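Local coordinates for uncharacterized protein YycE (Bacillus subtilis, PDB 1TWU) that is of unknown function but, as a member of the vicinal oxygen chelate (VOC) superfamily, is a putative glyoxalase or fosfomycin resistance protein, at residues R17-L22 with F63-G68; D23-F28 with D122-R127. All blocks are in the same frame, centred on the assembly; numbering follows the deposited sequence.

Contact 1: residues R17-L22 with F63-G68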
ATOM      1  N   ARG A  17      -0.723   3.536   7.317  1.00 21.10           N
ATOM      2  CA  ARG A  17      -0.639   4.966   7.035  1.00 21.50           C
ATOM      3  C   ARG A  17      -1.102   5.781   8.236  1.00 21.87           C
ATOM      4  O   ARG A  17      -2.029   5.391   8.945  1.00 21.71           O
ATOM      5  CB  ARG A  17      -1.512   5.323   5.826  1.00 20.44           C
ATOM      6  CG  ARG A  17      -1.101   4.639   4.526  1.00 21.81           C
ATOM      7  CD  ARG A  17      -2.175   4.791   3.451  1.00 24.29           C
ATOM      8  NE  ARG A  17      -2.488   6.190   3.168  1.00 24.48           N
ATOM      9  CZ  ARG A  17      -1.739   6.994   2.419  1.00 27.03           C
ATOM     10  NH1 ARG A  17      -0.621   6.538   1.860  1.00 25.52           N
ATOM     11  NH2 ARG A  17      -2.106   8.259   2.233  1.00 26.68           N
ATOM     12  N   PRO A  18      -0.460   6.931   8.481  1.00 22.97           N
ATOM     13  CA  PRO A  18      -0.811   7.812   9.599  1.00 22.57           C
ATOM     14  C   PRO A  18      -1.956   8.762   9.235  1.00 22.78           C
ATOM     15  O   PRO A  18      -2.183   9.049   8.061  1.00 22.68           O
ATOM     16  CB  PRO A  18       0.482   8.562   9.841  1.00 23.02           C
ATOM     17  CG  PRO A  18       0.984   8.758   8.433  1.00 22.72           C
ATOM     18  CD  PRO A  18       0.773   7.393   7.816  1.00 22.22           C
ATOM     19  N   THR A  19      -2.674   9.254  10.239  1.00 23.95           N
ATOM     20  CA  THR A  19      -3.773  10.184   9.987  1.00 24.34           C
ATOM     21  C   THR A  19      -4.009  11.099  11.178  1.00 24.60           C
ATOM     22  O   THR A  19      -3.643  10.778  12.302  1.00 25.55           O
ATOM     23  CB  THR A  19      -5.115   9.440   9.665  1.00 24.70           C
ATOM     24  OG1 THR A  19      -6.110  10.401   9.285  1.00 23.05           O
ATOM     25  CG2 THR A  19      -5.623   8.659  10.882  1.00 21.33           C
ATOM     26  N   GLY A  20      -4.609  12.251  10.918  1.00 25.26           N
ATOM     27  CA  GLY A  20      -4.921  13.172  11.990  1.00 25.32           C
ATOM     28  C   GLY A  20      -6.432  13.197  12.169  1.00 27.48           C
ATOM     29  O   GLY A  20      -6.960  13.931  13.003  1.00 28.99           O
ATOM     30  N   GLN A  21      -7.137  12.393  11.376  1.00 27.18           N
ATOM     31  CA  GLN A  21      -8.592  12.336  11.450  1.00 27.11           C
ATOM     32  C   GLN A  21      -9.054  10.899  11.223  1.00 27.44           C
ATOM     33  O   GLN A  21      -9.607  10.567  10.176  1.00 27.11           O
ATOM     34  CB  GLN A  21      -9.198  13.278  10.402  1.00 27.27           C
ATOM     35  CG  GLN A  21      -8.707  13.034   8.975  1.00 26.16           C
ATOM     36  CD  GLN A  21      -9.319  14.001   7.980  1.00 28.58           C
ATOM     37  OE1 GLN A  21     -10.371  14.586   8.236  1.00 31.59           O
ATOM     38  NE2 GLN A  21      -8.674  14.162   6.834  1.00 26.24           N
ATOM     39  N   LEU A  22      -8.825  10.054  12.225  1.00 28.23           N
ATOM     40  CA  LEU A  22      -9.182   8.637  12.154  1.00 28.84           C
ATOM     41  C   LEU A  22     -10.684   8.382  12.003  1.00 29.28           C
ATOM     42  O   LEU A  22     -11.093   7.357  11.463  1.00 29.13           O
ATOM     43  CB  LEU A  22      -8.642   7.900  13.392  1.00 27.58           C
ATOM     44  CG  LEU A  22      -8.623   6.363  13.398  1.00 26.32           C
ATOM     45  CD1 LEU A  22      -7.766   5.829  12.266  1.00 24.68           C
ATOM     46  CD2 LEU A  22      -8.075   5.884  14.727  1.00 24.96           C
ATOM     47  N   PHE A  63      -4.705   2.210   9.865  1.00 22.37           N
ATOM     48  CA  PHE A  63      -4.613   3.663   9.973  1.00 23.80           C
ATOM     49  C   PHE A  63      -4.393   3.986  11.441  1.00 25.09           C
ATOM     50  O   PHE A  63      -5.092   3.461  12.318  1.00 25.07           O
ATOM     51  CB  PHE A  63      -5.890   4.331   9.455  1.00 23.59           C
ATOM     52  CG  PHE A  63      -6.030   4.280   7.957  1.00 24.41           C
ATOM     53  CD1 PHE A  63      -5.426   5.249   7.155  1.00 24.01           C
ATOM     54  CD2 PHE A  63      -6.738   3.246   7.346  1.00 23.33           C
ATOM     55  CE1 PHE A  63      -5.524   5.190   5.766  1.00 24.22           C
ATOM     56  CE2 PHE A  63      -6.844   3.175   5.954  1.00 23.60           C
ATOM     57  CZ  PHE A  63      -6.237   4.148   5.162  1.00 24.31           C
ATOM     58  N   THR A  64      -3.404   4.832  11.702  1.00 26.15           N
ATOM     59  CA  THR A  64      -3.070   5.217  13.063  1.00 28.04           C
ATOM     60  C   THR A  64      -3.043   6.732  13.262  1.00 29.22           C
ATOM     61  O   THR A  64      -2.722   7.492  12.347  1.00 28.38           O
ATOM     62  CB  THR A  64      -1.700   4.629  13.473  1.00 28.11           C
ATOM     63  OG1 THR A  64      -0.691   5.048  12.541  1.00 28.08           O
ATOM     64  CG2 THR A  64      -1.766   3.108  13.492  1.00 27.92           C
ATOM     65  N   GLN A  65      -3.390   7.151  14.476  1.00 31.09           N
ATOM     66  CA  GLN A  65      -3.405   8.557  14.853  1.00 32.68           C
ATOM     67  C   GLN A  65      -2.739   8.699  16.216  1.00 33.62           C
ATOM     68  O   GLN A  65      -3.064   7.967  17.149  1.00 33.31           O
ATOM     69  CB  GLN A  65      -4.848   9.057  14.916  1.00 32.40           C
ATOM     70  CG  GLN A  65      -4.999  10.507  15.326  1.00 32.45           C
ATOM     71  CD  GLN A  65      -6.428  10.989  15.201  1.00 33.55           C
ATOM     72  OE1 GLN A  65      -6.810  11.996  15.793  1.00 38.12           O
ATOM     73  NE2 GLN A  65      -7.222  10.281  14.419  1.00 33.71           N
ATOM     74  N   TYR A  66      -1.802   9.636  16.330  1.00 35.70           N
ATOM     75  CA  TYR A  66      -1.108   9.848  17.594  1.00 37.81           C
ATOM     76  C   TYR A  66      -1.835  10.852  18.489  1.00 39.17           C
ATOM     77  O   TYR A  66      -2.322  11.876  18.016  1.00 39.16           O
ATOM     78  CB  TYR A  66       0.319  10.318  17.338  1.00 39.07           C
ATOM     79  CG  TYR A  66       1.155  10.370  18.592  1.00 42.37           C
ATOM     80  CD1 TYR A  66       1.361   9.227  19.365  1.00 42.79           C
ATOM     81  CD2 TYR A  66       1.719  11.568  19.024  1.00 43.62           C
ATOM     82  CE1 TYR A  66       2.107   9.278  20.542  1.00 44.60           C
ATOM     83  CE2 TYR A  66       2.465  11.633  20.197  1.00 44.92           C
ATOM     84  CZ  TYR A  66       2.655  10.488  20.955  1.00 45.23           C
ATOM     85  OH  TYR A  66       3.376  10.568  22.129  1.00 47.25           O
ATOM     86  N   GLU A  67      -1.907  10.541  19.782  1.00 40.97           N
ATOM     87  CA  GLU A  67      -2.584  11.394  20.754  1.00 43.23           C
ATOM     88  C   GLU A  67      -2.060  12.821  20.729  1.00 45.15           C
ATOM     89  O   GLU A  67      -2.829  13.777  20.838  1.00 46.52           O
ATOM     90  CB  GLU A  67      -2.422  10.834  22.167  1.00 43.96           C
ATOM     91  CG  GLU A  67      -0.973  10.620  22.586  1.00 47.94           C
ATOM     92  CD  GLU A  67      -0.792  10.536  24.103  1.00 51.55           C
ATOM     93  OE1 GLU A  67      -1.725  10.071  24.798  1.00 52.78           O
ATOM     94  OE2 GLU A  67       0.292  10.924  24.599  1.00 52.18           O
ATOM     95  N   GLY A  68      -0.745  12.960  20.594  1.00 45.49           N
ATOM     96  CA  GLY A  68      -0.148  14.281  20.556  1.00 46.52           C
ATOM     97  C   GLY A  68      -0.111  14.857  19.151  1.00 46.88           C
ATOM     98  O   GLY A  68       0.908  15.395  18.717  1.00 48.23           O
TER
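Arg17 and Phe63 sit side by side on neighbouring parallel strands, 12-18 and 59-66, with their side chains pointing the same way. Followed outward, Arg17 CB rests 4.0 Å from Phe63 CE1, and CD is 4.1 Å from that same CE1; the chain then bends at chi3 (57°), which sets NE 4.1 Å from Phe63 CE1 as well. Phe63 CE1 thus lies at the edge of the guanidinium, near its plane, and the two flat groups stand 75° apart. At the tip the guanidinium also makes a cation-pi contact with Trp126. Pro18 pairs with Thr64, their side chains on the face opposite Arg17 and Phe63, and Pro18 packs on His76 of the second subunit. The backbone between them shows the parallel pattern, Thr64 bonding to the residues flanking Pro18: Thr64 N donates to Arg17 O at 3.1 Å, and Thr64 O receives Thr19 N at 2.7 Å. This pairing joins the first strand, at the edge of the module's sheet, to the fourth, as in the beta-alpha-beta-beta-beta modules of the VOC fold. Past the strand the chain turns. Thr19 OG1, anti to the backbone N (chi1 -174°), accepts Gln21 N at 3.1 Å in an ST turn and also bonds to Asp124, while Thr19 O lies 3.3 Å from Gln65 CG. Gln21 takes the N-cap position of helix 22-32, whose first residue, Leu22, comes back over strand 59-66 and sets CD1 3.7 Å from Phe63 CB. Ile25 and Phe52 also pack against Phe63. The two backbone bonds at Thr64 therefore fix the pairing, while Phe63 is packed by the aliphatic part of Arg17 and by Leu22 CD1, and the charged end of Arg17 meets the Trp126 ring.

Contact 2: residues D23-F28 with D122-R127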
ATOM      1  N   ASP A  23     -11.511   9.304  12.474  1.00 29.98           N
ATOM      2  CA  ASP A  23     -12.942   9.112  12.333  1.00 31.05           C
ATOM      3  C   ASP A  23     -13.362   9.314  10.886  1.00 30.54           C
ATOM      4  O   ASP A  23     -14.220   8.595  10.379  1.00 30.60           O
ATOM      5  CB  ASP A  23     -13.704  10.064  13.246  1.00 35.04           C
ATOM      6  CG  ASP A  23     -13.572   9.690  14.715  1.00 40.05           C
ATOM      7  OD1 ASP A  23     -13.758   8.494  15.053  1.00 41.64           O
ATOM      8  OD2 ASP A  23     -13.288  10.595  15.533  1.00 44.29           O
ATOM      9  N   GLU A  24     -12.754  10.294  10.220  1.00 30.01           N
ATOM     10  CA  GLU A  24     -13.059  10.561   8.818  1.00 30.90           C
ATOM     11  C   GLU A  24     -12.615   9.377   7.967  1.00 29.51           C
ATOM     12  O   GLU A  24     -13.301   8.978   7.023  1.00 28.79           O
ATOM     13  CB  GLU A  24     -12.335  11.819   8.348  1.00 32.25           C
ATOM     14  CG  GLU A  24     -12.953  13.078   8.874  1.00 36.52           C
ATOM     15  CD  GLU A  24     -14.450  13.124   8.618  1.00 40.16           C
ATOM     16  OE1 GLU A  24     -14.882  12.768   7.500  1.00 39.79           O
ATOM     17  OE2 GLU A  24     -15.196  13.523   9.536  1.00 42.94           O
ATOM     18  N   ILE A  25     -11.454   8.834   8.315  1.00 27.36           N
ATOM     19  CA  ILE A  25     -10.889   7.685   7.628  1.00 26.19           C
ATOM     20  C   ILE A  25     -11.839   6.486   7.765  1.00 25.55           C
ATOM     21  O   ILE A  25     -12.086   5.762   6.794  1.00 25.80           O
ATOM     22  CB  ILE A  25      -9.488   7.341   8.217  1.00 25.20           C
ATOM     23  CG1 ILE A  25      -8.477   8.410   7.796  1.00 24.97           C
ATOM     24  CG2 ILE A  25      -9.049   5.960   7.788  1.00 25.01           C
ATOM     25  CD1 ILE A  25      -8.232   8.493   6.295  1.00 22.90           C
ATOM     26  N   ILE A  26     -12.379   6.291   8.965  1.00 24.64           N
ATOM     27  CA  ILE A  26     -13.301   5.188   9.213  1.00 26.09           C
ATOM     28  C   ILE A  26     -14.586   5.326   8.388  1.00 26.97           C
ATOM     29  O   ILE A  26     -15.094   4.339   7.844  1.00 26.07           O
ATOM     30  CB  ILE A  26     -13.646   5.092  10.714  1.00 26.09           C
ATOM     31  CG1 ILE A  26     -12.397   4.683  11.491  1.00 25.69           C
ATOM     32  CG2 ILE A  26     -14.760   4.086  10.940  1.00 27.45           C
ATOM     33  CD1 ILE A  26     -12.564   4.716  12.991  1.00 24.99           C
ATOM     34  N   ARG A  27     -15.107   6.547   8.293  1.00 26.16           N
ATOM     35  CA  ARG A  27     -16.314   6.784   7.510  1.00 26.33           C
ATOM     36  C   ARG A  27     -16.094   6.434   6.038  1.00 25.85           C
ATOM     37  O   ARG A  27     -16.947   5.815   5.406  1.00 25.97           O
ATOM     38  CB  ARG A  27     -16.757   8.243   7.621  1.00 24.67           C
ATOM     39  CG  ARG A  27     -17.943   8.572   6.720  1.00 24.38           C
ATOM     40  CD  ARG A  27     -18.477   9.960   6.997  1.00 25.46           C
ATOM     41  NE  ARG A  27     -19.712  10.263   6.273  1.00 24.40           N
ATOM     42  CZ  ARG A  27     -19.770  10.765   5.044  1.00 23.60           C
ATOM     43  NH1 ARG A  27     -18.660  11.029   4.371  1.00 22.93           N
ATOM     44  NH2 ARG A  27     -20.947  11.027   4.496  1.00 24.63           N
ATOM     45  N   PHE A  28     -14.946   6.828   5.497  1.00 25.22           N
ATOM     46  CA  PHE A  28     -14.633   6.555   4.098  1.00 24.11           C
ATOM     47  C   PHE A  28     -14.448   5.065   3.828  1.00 25.34           C
ATOM     48  O   PHE A  28     -15.077   4.502   2.923  1.00 23.98           O
ATOM     49  CB  PHE A  28     -13.349   7.288   3.686  1.00 24.06           C
ATOM     50  CG  PHE A  28     -12.922   7.022   2.257  1.00 23.14           C
ATOM     51  CD1 PHE A  28     -13.491   7.727   1.197  1.00 22.33           C
ATOM     52  CD2 PHE A  28     -11.962   6.053   1.971  1.00 21.35           C
ATOM     53  CE1 PHE A  28     -13.109   7.471  -0.128  1.00 20.85           C
ATOM     54  CE2 PHE A  28     -11.576   5.789   0.657  1.00 21.00           C
ATOM     55  CZ  PHE A  28     -12.150   6.501  -0.396  1.00 20.04           C
ATOM     56  N   ASP A 122      -9.392   9.967  -0.776  1.00 27.46           N
ATOM     57  CA  ASP A 122      -9.879   9.581   0.539  1.00 26.47           C
ATOM     58  C   ASP A 122      -9.734  10.835   1.407  1.00 25.18           C
ATOM     59  O   ASP A 122      -9.208  11.845   0.938  1.00 24.01           O
ATOM     60  CB  ASP A 122      -9.103   8.349   1.062  1.00 25.61           C
ATOM     61  CG  ASP A 122      -7.786   8.688   1.752  1.00 28.20           C
ATOM     62  OD1 ASP A 122      -7.244   9.805   1.589  1.00 29.62           O
ATOM     63  OD2 ASP A 122      -7.274   7.796   2.464  1.00 26.87           O
ATOM     64  N   PRO A 123     -10.213  10.805   2.661  1.00 24.65           N
ATOM     65  CA  PRO A 123     -10.109  11.983   3.529  1.00 24.33           C
ATOM     66  C   PRO A 123      -8.742  12.683   3.593  1.00 24.89           C
ATOM     67  O   PRO A 123      -8.675  13.899   3.807  1.00 24.47           O
ATOM     68  CB  PRO A 123     -10.548  11.443   4.889  1.00 23.95           C
ATOM     69  CG  PRO A 123     -11.526  10.385   4.520  1.00 24.25           C
ATOM     70  CD  PRO A 123     -10.836   9.683   3.383  1.00 24.05           C
ATOM     71  N   ASP A 124      -7.659  11.931   3.403  1.00 23.41           N
ATOM     72  CA  ASP A 124      -6.328  12.520   3.473  1.00 23.56           C
ATOM     73  C   ASP A 124      -5.606  12.673   2.147  1.00 23.91           C
ATOM     74  O   ASP A 124      -4.384  12.825   2.118  1.00 23.74           O
ATOM     75  CB  ASP A 124      -5.446  11.742   4.454  1.00 24.69           C
ATOM     76  CG  ASP A 124      -5.911  11.890   5.895  1.00 26.76           C
ATOM     77  OD1 ASP A 124      -6.248  13.028   6.296  1.00 25.81           O
ATOM     78  OD2 ASP A 124      -5.932  10.875   6.627  1.00 26.65           O
ATOM     79  N   GLY A 125      -6.358  12.621   1.051  1.00 23.94           N
ATOM     80  CA  GLY A 125      -5.765  12.820  -0.259  1.00 23.31           C
ATOM     81  C   GLY A 125      -5.127  11.641  -0.951  1.00 24.45           C
ATOM     82  O   GLY A 125      -4.454  11.819  -1.968  1.00 24.23           O
ATOM     83  N   TRP A 126      -5.298  10.441  -0.406  1.00 24.08           N
ATOM     84  CA  TRP A 126      -4.739   9.265  -1.054  1.00 23.40           C
ATOM     85  C   TRP A 126      -5.657   9.035  -2.253  1.00 23.55           C
ATOM     86  O   TRP A 126      -6.873   9.163  -2.127  1.00 23.29           O
ATOM     87  CB  TRP A 126      -4.762   8.059  -0.106  1.00 21.75           C
ATOM     88  CG  TRP A 126      -3.852   6.934  -0.544  1.00 21.53           C
ATOM     89  CD1 TRP A 126      -2.817   7.010  -1.446  1.00 21.13           C
ATOM     90  CD2 TRP A 126      -3.863   5.582  -0.065  1.00 20.94           C
ATOM     91  NE1 TRP A 126      -2.191   5.792  -1.553  1.00 20.35           N
ATOM     92  CE2 TRP A 126      -2.811   4.898  -0.719  1.00 20.71           C
ATOM     93  CE3 TRP A 126      -4.656   4.882   0.856  1.00 18.85           C
ATOM     94  CZ2 TRP A 126      -2.534   3.548  -0.478  1.00 19.83           C
ATOM     95  CZ3 TRP A 126      -4.378   3.542   1.096  1.00 17.48           C
ATOM     96  CH2 TRP A 126      -3.326   2.891   0.431  1.00 17.72           C
ATOM     97  N   ARG A 127      -5.076   8.733  -3.412  1.00 23.58           N
ATOM     98  CA  ARG A 127      -5.851   8.512  -4.632  1.00 24.72           C
ATOM     99  C   ARG A 127      -6.373   7.073  -4.732  1.00 24.99           C
ATOM    100  O   ARG A 127      -5.609   6.131  -4.947  1.00 23.51           O
ATOM    101  CB  ARG A 127      -4.999   8.836  -5.872  1.00 26.62           C
ATOM    102  CG  ARG A 127      -4.550  10.298  -6.011  1.00 29.25           C
ATOM    103  CD  ARG A 127      -5.719  11.219  -6.287  1.00 30.92           C
ATOM    104  NE  ARG A 127      -5.350  12.636  -6.309  1.00 34.17           N
ATOM    105  CZ  ARG A 127      -4.998  13.320  -7.396  1.00 35.14           C
ATOM    106  NH1 ARG A 127      -4.951  12.735  -8.584  1.00 35.61           N
ATOM    107  NH2 ARG A 127      -4.726  14.612  -7.299  1.00 36.05           N
TER
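Glu24 meets Pro123 through its CB, 3.9 Å from Pro123 CB, and its backbone O faces Pro123 CG. One residue on, Ile25 extends CD1 between the proline and Asp124: it is 4.0 Å from Pro123 CB and 3.3 Å from Asp124 OD2, an apolar methyl beside a carboxylate held by Thr19 and Gln21. The turn met here joins strands 117-121 and 127-131 of the second sheet, so the helix of the first beta-alpha-beta-beta-beta module of this VOC fold packs on a hairpin of the second. It is a type I turn from Asp122 to Gly125, braced by Asp122 OD1. That oxygen accepts Asp124 N at 2.8 Å, an Asx turn, and Trp126 N at 2.9 Å, the two donors coming from opposite faces of the carboxylate plane. Asp122 OD2 in turn is hydrogen-bonded to Tyr29. A helix turn after Glu24, Phe28 has CG anti to its backbone N (chi1 178°) and lies against Asp122 and Pro123. Its CB is 3.5 Å from Pro123 CD, and Asp122 CB sits over one ring face, 3.8 Å from the ring centroid and 19° off the normal, a CH-pi contact. Tyr103 meets the same ring edge-to-face.

From the N terminus, strand 12-18 runs into helix 22-32 without a long break, so the first segments of contacts 1 and 2 are consecutive. Contact 1 closes the shorter loop, returning after 40 intervening residues, 10 of them helix and 17 strand, to complete the first four-stranded sheet. Contact 2 closes a loop of 93 residues, reaching from the same helix to the 122-127 turn of the second sheet. Since 63-68 falls inside that longer loop while 17-22 precedes it, the two cross rather than nest. Asp124 joins them through probable hydrogen bonds, OD2 2.7 Å from Thr19 OG1 and OD1 2.7 Å from Gln21 NE2. Together they tie the duplicated halves at the start of one helix.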